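Local atomic coordinates of alpha-1,6-mannanase (Bacteroides thetaiotaomicron, PDB entry 4V1S), a protein that probably hydrolyses alpha-1,6-mannosidic linkages of mannans, as a glycoside hydrolase of family GH76. Residues T159-N162 / S163-E166; M213-Y216 / E217-D221. One frame throughout, in Å; residues are numbered along the deposited sequence.

Contact 1 of 2, residues T159-N162 / S163-E166; sequences TQNN and SYLE
Asn161 and Tyr164 meet where the chain leaves helix 142-159, turns through Gln160 with a positive phi of 63° and enters helix 162-177 after the extended backbone of Asn161. The Asn161 side chain lies across the start of the new helix. With CG opposite its own backbone N (chi1 -180°), the amide folds beside the carbonyl carbon and OD1 faces the first turn. There OD1 accepts from Tyr164 N at 3.2 Å, with the donor tilted 21° out of the amide carbonyl plane, and more weakly from Ser163 N at 2.8 Å. The Ser163 hydroxyl donates to the same oxygen at a very short 2.5 Å from Ser163 OG to Asn161 OD1, so its exact length is doubtful. A water accepts from Asn161 ND2 at 3.0 Å and bridges weakly to Ser163 OG.

Below the amide, Asn161 CB sits over one face of the Tyr164 ring, 3.9 Å from its centroid and offset toward the rim, in a CH-pi contact. Thr159 crosses the same ring at about a right angle, its OG1 3.4 Å from Tyr164 CD2. Thr159 OG1 accepts from Asn161 N at 3.2 Å, closing an ST turn, and is hydrogen-bonded to Ala155 O in the preceding helix. Phe110 and Met107 of helix 99-114 pack on the tyrosine. Further along, Glu166 N bonds to Asn162 O at 2.9 Å, a regular i to i+4 bond of the helix. The whole is an asparagine N-cap set in a tight helix-to-helix turn, as expected of the antiparallel helical hairpins of the (alpha/alpha)6 barrel of GH76 enzymes.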
loop_
_atom_site.group_PDB
_atom_site.type_symbol
_atom_site.label_atom_id
_atom_site.label_comp_id
_atom_site.label_asym_id
_atom_site.label_seq_id
_atom_site.Cartn_x
_atom_site.Cartn_y
_atom_site.Cartn_z
ATOM N N THR A 159 12.908 13.014 -2.802
ATOM C CA THR A 159 14.269 13.103 -3.338
ATOM C C THR A 159 14.431 13.988 -4.562
ATOM O O THR A 159 15.559 14.392 -4.905
ATOM C CB THR A 159 14.801 11.721 -3.774
ATOM O OG1 THR A 159 14.026 11.217 -4.865
ATOM C CG2 THR A 159 14.801 10.743 -2.615
ATOM N N GLN A 160 13.324 14.213 -5.270
ATOM C CA GLN A 160 13.310 14.938 -6.543
ATOM C C GLN A 160 14.122 14.241 -7.643
ATOM O O GLN A 160 14.516 14.874 -8.620
ATOM C CB GLN A 160 13.702 16.401 -6.346
ATOM C CG GLN A 160 12.761 17.081 -5.351
ATOM C CD GLN A 160 11.416 17.473 -5.970
ATOM O OE1 GLN A 160 11.334 18.407 -6.795
ATOM N NE2 GLN A 160 10.355 16.833 -5.519
ATOM N N ASN A 161 14.269 12.920 -7.520
ATOM C CA ASN A 161 14.957 12.132 -8.529
ATOM C C ASN A 161 14.024 11.858 -9.693
ATOM O O ASN A 161 12.962 11.241 -9.514
ATOM C CB ASN A 161 15.439 10.832 -7.914
ATOM C CG ASN A 161 16.169 9.961 -8.905
ATOM O OD1 ASN A 161 15.577 9.459 -9.865
ATOM N ND2 ASN A 161 17.443 9.747 -8.670
ATOM N N ASN A 162 14.411 12.328 -10.875
ATOM C CA ASN A 162 13.517 12.247 -12.041
ATOM C C ASN A 162 13.255 10.817 -12.515
ATOM O O ASN A 162 12.161 10.534 -13.032
ATOM C CB ASN A 162 14.023 13.144 -13.186
ATOM C CG ASN A 162 13.675 14.647 -12.963
ATOM O OD1 ASN A 162 12.872 14.993 -12.085
ATOM N ND2 ASN A 162 14.250 15.530 -13.794
ATOM N N SER A 163 14.216 9.915 -12.314
ATOM C CA SER A 163 14.024 8.520 -12.724
ATOM C C SER A 163 12.881 7.870 -11.929
ATOM O O SER A 163 12.141 7.068 -12.479
ATOM C CB SER A 163 15.324 7.717 -12.631
ATOM O OG SER A 163 15.700 7.471 -11.295
ATOM N N TYR A 164 12.728 8.237 -10.656
ATOM C CA TYR A 164 11.622 7.708 -9.848
ATOM C C TYR A 164 10.268 8.168 -10.417
ATOM O O TYR A 164 9.332 7.375 -10.540
ATOM C CB TYR A 164 11.731 8.144 -8.377
ATOM C CG TYR A 164 12.995 7.714 -7.638
ATOM C CD1 TYR A 164 13.878 6.760 -8.138
ATOM C CD2 TYR A 164 13.303 8.294 -6.427
ATOM C CE1 TYR A 164 15.026 6.393 -7.411
ATOM C CE2 TYR A 164 14.417 7.939 -5.708
ATOM C CZ TYR A 164 15.271 6.978 -6.192
ATOM O OH TYR A 164 16.377 6.643 -5.463
ATOM N N LEU A 165 10.195 9.452 -10.805
ATOM C CA LEU A 165 8.962 9.987 -11.379
ATOM C C LEU A 165 8.638 9.362 -12.751
ATOM O O LEU A 165 7.484 9.105 -13.048
ATOM C CB LEU A 165 9.071 11.510 -11.494
ATOM C CG LEU A 165 7.788 12.187 -11.967
ATOM C CD1 LEU A 165 6.636 11.941 -10.984
ATOM C CD2 LEU A 165 8.020 13.661 -12.188
ATOM N N GLU A 166 9.658 9.118 -13.562
ATOM C CA GLU A 166 9.469 8.484 -14.862
ATOM C C GLU A 166 8.786 7.122 -14.688
ATOM O O GLU A 166 7.829 6.791 -15.384
ATOM C CB GLU A 166 10.813 8.333 -15.566
ATOM C CG GLU A 166 10.814 7.592 -16.880
ATOM C CD GLU A 166 12.176 7.662 -17.579
ATOM O OE1 GLU A 166 13.155 8.188 -16.980
ATOM O OE2 GLU A 166 12.264 7.193 -18.733
HETATM O O HOH W 1 18.978 8.266 -10.821
#

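Contact 2 of 2, residues M213-Y216 / E217-D221; sequences MKLY and EITQD
Leu215 O is gripped twice by Thr219, by OG1 at 2.7 Å and by the backbone N at 2.8 Å. The two donors reach the carbonyl from opposite faces of its plane, the hydroxyl lying above that plane by 38° and so not on a lone pair. Thr219 OG1 owes this reach to its first torsion (chi1 67°), which tucks it between its own N and carbonyl carbon, over the preceding turn. Thr219 OG1 in turn accepts from Asp221 N at 3.1 Å, an ST turn, so one hydroxyl joins the carbonyl of Leu215 to the backbone of Asp221. Gln220 N donates to Tyr216 O at 2.7 Å, while Glu217 N and Ile218 N keep regular helical bonds to Met213 O and Lys214 O. A water donates to Lys214 O as well.

Together the threonine ST turn and the positive phi of Gln220 close helix 202-219, and Asp221 begins the next one as its N-cap, OD1 accepting from Gln223 N. The charged ends work outward: Lys214 is salt-bridged to Asp154 of helix 142-159 and Glu217 to Lys276 of helix 264-281, so that this helix is tied to two neighbours.

With CG opposite the backbone N (chi1 175°), the Tyr216 ring extends towards the C-terminal end of the helix, and its side chain touches Leu225 and Ala280. Asp221 O approaches the edge of that ring near its plane, 3.3 Å from Tyr216 CD1. Ile218 drapes CG1 beside Lys214 O at 3.4 Å, and its side chain also touches Tyr156 and Leu157 of helix 142-159. Leu215 CD2 meets Thr219 CG2 at 4.1 Å, and the leucine goes on to pack against Leu165, Lys169 and Leu172 of helix 162-177. Met213 lies against Met277 and Ala280 of helix 264-281 and Leu225 of helix 222-239.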
loop_
_atom_site.group_PDB
_atom_site.type_symbol
_atom_site.label_atom_id
_atom_site.label_comp_id
_atom_site.label_asym_id
_atom_site.label_seq_id
_atom_site.Cartn_x
_atom_site.Cartn_y
_atom_site.Cartn_z
ATOM N N MET A 213 -4.194 10.825 -8.090
ATOM C CA MET A 213 -4.228 12.029 -7.266
ATOM C C MET A 213 -2.824 12.516 -6.886
ATOM O O MET A 213 -2.563 13.735 -6.884
ATOM C CB MET A 213 -5.115 11.835 -6.040
ATOM C CG MET A 213 -6.586 11.674 -6.390
ATOM S SD MET A 213 -7.248 12.951 -7.507
ATOM C CE MET A 213 -6.805 14.447 -6.636
ATOM N N LYS A 214 -1.917 11.583 -6.614
ATOM C CA LYS A 214 -0.544 11.953 -6.306
ATOM C C LYS A 214 0.134 12.570 -7.515
ATOM O O LYS A 214 0.805 13.608 -7.394
ATOM C CB LYS A 214 0.243 10.762 -5.735
ATOM C CG LYS A 214 -0.173 10.373 -4.317
ATOM C CD LYS A 214 0.577 9.183 -3.760
ATOM C CE LYS A 214 0.379 9.117 -2.250
ATOM N NZ LYS A 214 1.220 10.122 -1.556
ATOM N N LEU A 215 -0.073 11.976 -8.688
ATOM C CA LEU A 215 0.487 12.547 -9.911
ATOM C C LEU A 215 -0.191 13.863 -10.347
ATOM O O LEU A 215 0.467 14.743 -10.931
ATOM C CB LEU A 215 0.512 11.518 -11.037
ATOM C CG LEU A 215 1.816 10.706 -11.038
ATOM C CD1 LEU A 215 1.678 9.435 -11.846
ATOM C CD2 LEU A 215 2.983 11.538 -11.576
ATOM N N TYR A 216 -1.481 14.006 -10.051
ATOM C CA TYR A 216 -2.159 15.278 -10.265
ATOM C C TYR A 216 -1.486 16.381 -9.461
ATOM O O TYR A 216 -1.222 17.472 -9.972
ATOM C CB TYR A 216 -3.651 15.197 -9.898
ATOM C CG TYR A 216 -4.331 16.528 -9.988
ATOM C CD1 TYR A 216 -4.469 17.166 -11.212
ATOM C CD2 TYR A 216 -4.795 17.170 -8.849
ATOM C CE1 TYR A 216 -5.070 18.409 -11.302
ATOM C CE2 TYR A 216 -5.395 18.412 -8.921
ATOM C CZ TYR A 216 -5.542 19.019 -10.152
ATOM O OH TYR A 216 -6.133 20.257 -10.251
ATOM N N GLU A 217 -1.216 16.104 -8.195
ATOM C CA GLU A 217 -0.589 17.101 -7.336
ATOM C C GLU A 217 0.796 17.467 -7.865
ATOM O O GLU A 217 1.166 18.639 -7.881
ATOM C CB GLU A 217 -0.529 16.594 -5.901
ATOM C CG GLU A 217 -1.901 16.534 -5.248
ATOM C CD GLU A 217 -1.874 16.210 -3.765
ATOM O OE1 GLU A 217 -0.776 15.909 -3.201
ATOM O OE2 GLU A 217 -2.985 16.228 -3.162
ATOM N N ILE A 218 1.543 16.480 -8.339
ATOM C CA ILE A 218 2.882 16.722 -8.863
ATOM C C ILE A 218 2.859 17.476 -10.198
ATOM O O ILE A 218 3.596 18.468 -10.385
ATOM C CB ILE A 218 3.667 15.396 -9.015
ATOM C CG1 ILE A 218 3.997 14.852 -7.626
ATOM C CG2 ILE A 218 4.944 15.589 -9.833
ATOM C CD1 ILE A 218 4.350 13.376 -7.605
ATOM N N THR A 219 2.043 17.010 -11.133
ATOM C CA THR A 219 2.094 17.514 -12.522
ATOM C C THR A 219 1.095 18.623 -12.868
ATOM O O THR A 219 1.264 19.304 -13.876
ATOM C CB THR A 219 1.818 16.387 -13.528
ATOM O OG1 THR A 219 0.454 15.945 -13.391
ATOM C CG2 THR A 219 2.787 15.231 -13.343
ATOM N N GLN A 220 0.059 18.747 -12.030
ATOM C CA GLN A 220 -1.106 19.595 -12.249
ATOM C C GLN A 220 -1.826 19.291 -13.567
ATOM O O GLN A 220 -2.581 20.117 -14.067
ATOM C CB GLN A 220 -0.723 21.087 -12.090
ATOM C CG GLN A 220 -0.265 21.426 -10.673
ATOM C CD GLN A 220 -1.389 21.301 -9.636
ATOM O OE1 GLN A 220 -1.345 20.448 -8.715
ATOM N NE2 GLN A 220 -2.422 22.125 -9.804
ATOM N N ASP A 221 -1.639 18.071 -14.082
ATOM C CA ASP A 221 -2.297 17.640 -15.315
ATOM C C ASP A 221 -3.695 17.129 -14.953
ATOM O O ASP A 221 -3.841 16.075 -14.305
ATOM C CB ASP A 221 -1.462 16.558 -16.003
ATOM C CG ASP A 221 -2.040 16.095 -17.328
ATOM O OD1 ASP A 221 -3.244 16.315 -17.625
ATOM O OD2 ASP A 221 -1.267 15.482 -18.083
HETATM O O HOH W 2 1.672 14.013 -4.730
#

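The two contacts are successive uses of one turn design: Thr159, Gln160 and Asn161 at the first, Thr219, Gln220 and Asp221 at the second, each with an ST turn, a residue of positive phi and an N-cap. Their centres are about 14 Å apart, and each centre is about 19 Å from that of the chain, on the same side of it. They touch directly through hydrophobic packing, Leu165 CD1 lying 3.7 Å from Leu215 CD2 and 4.2 Å from Ile218 CG2. Tyr156 of helix 142-159 is shared, being met by Asn162 and Leu165 of contact 1 and by Ile218 of contact 2. The C-terminal part of helix 202-219 thus packs on both helices of the hairpin that contact 1 closes.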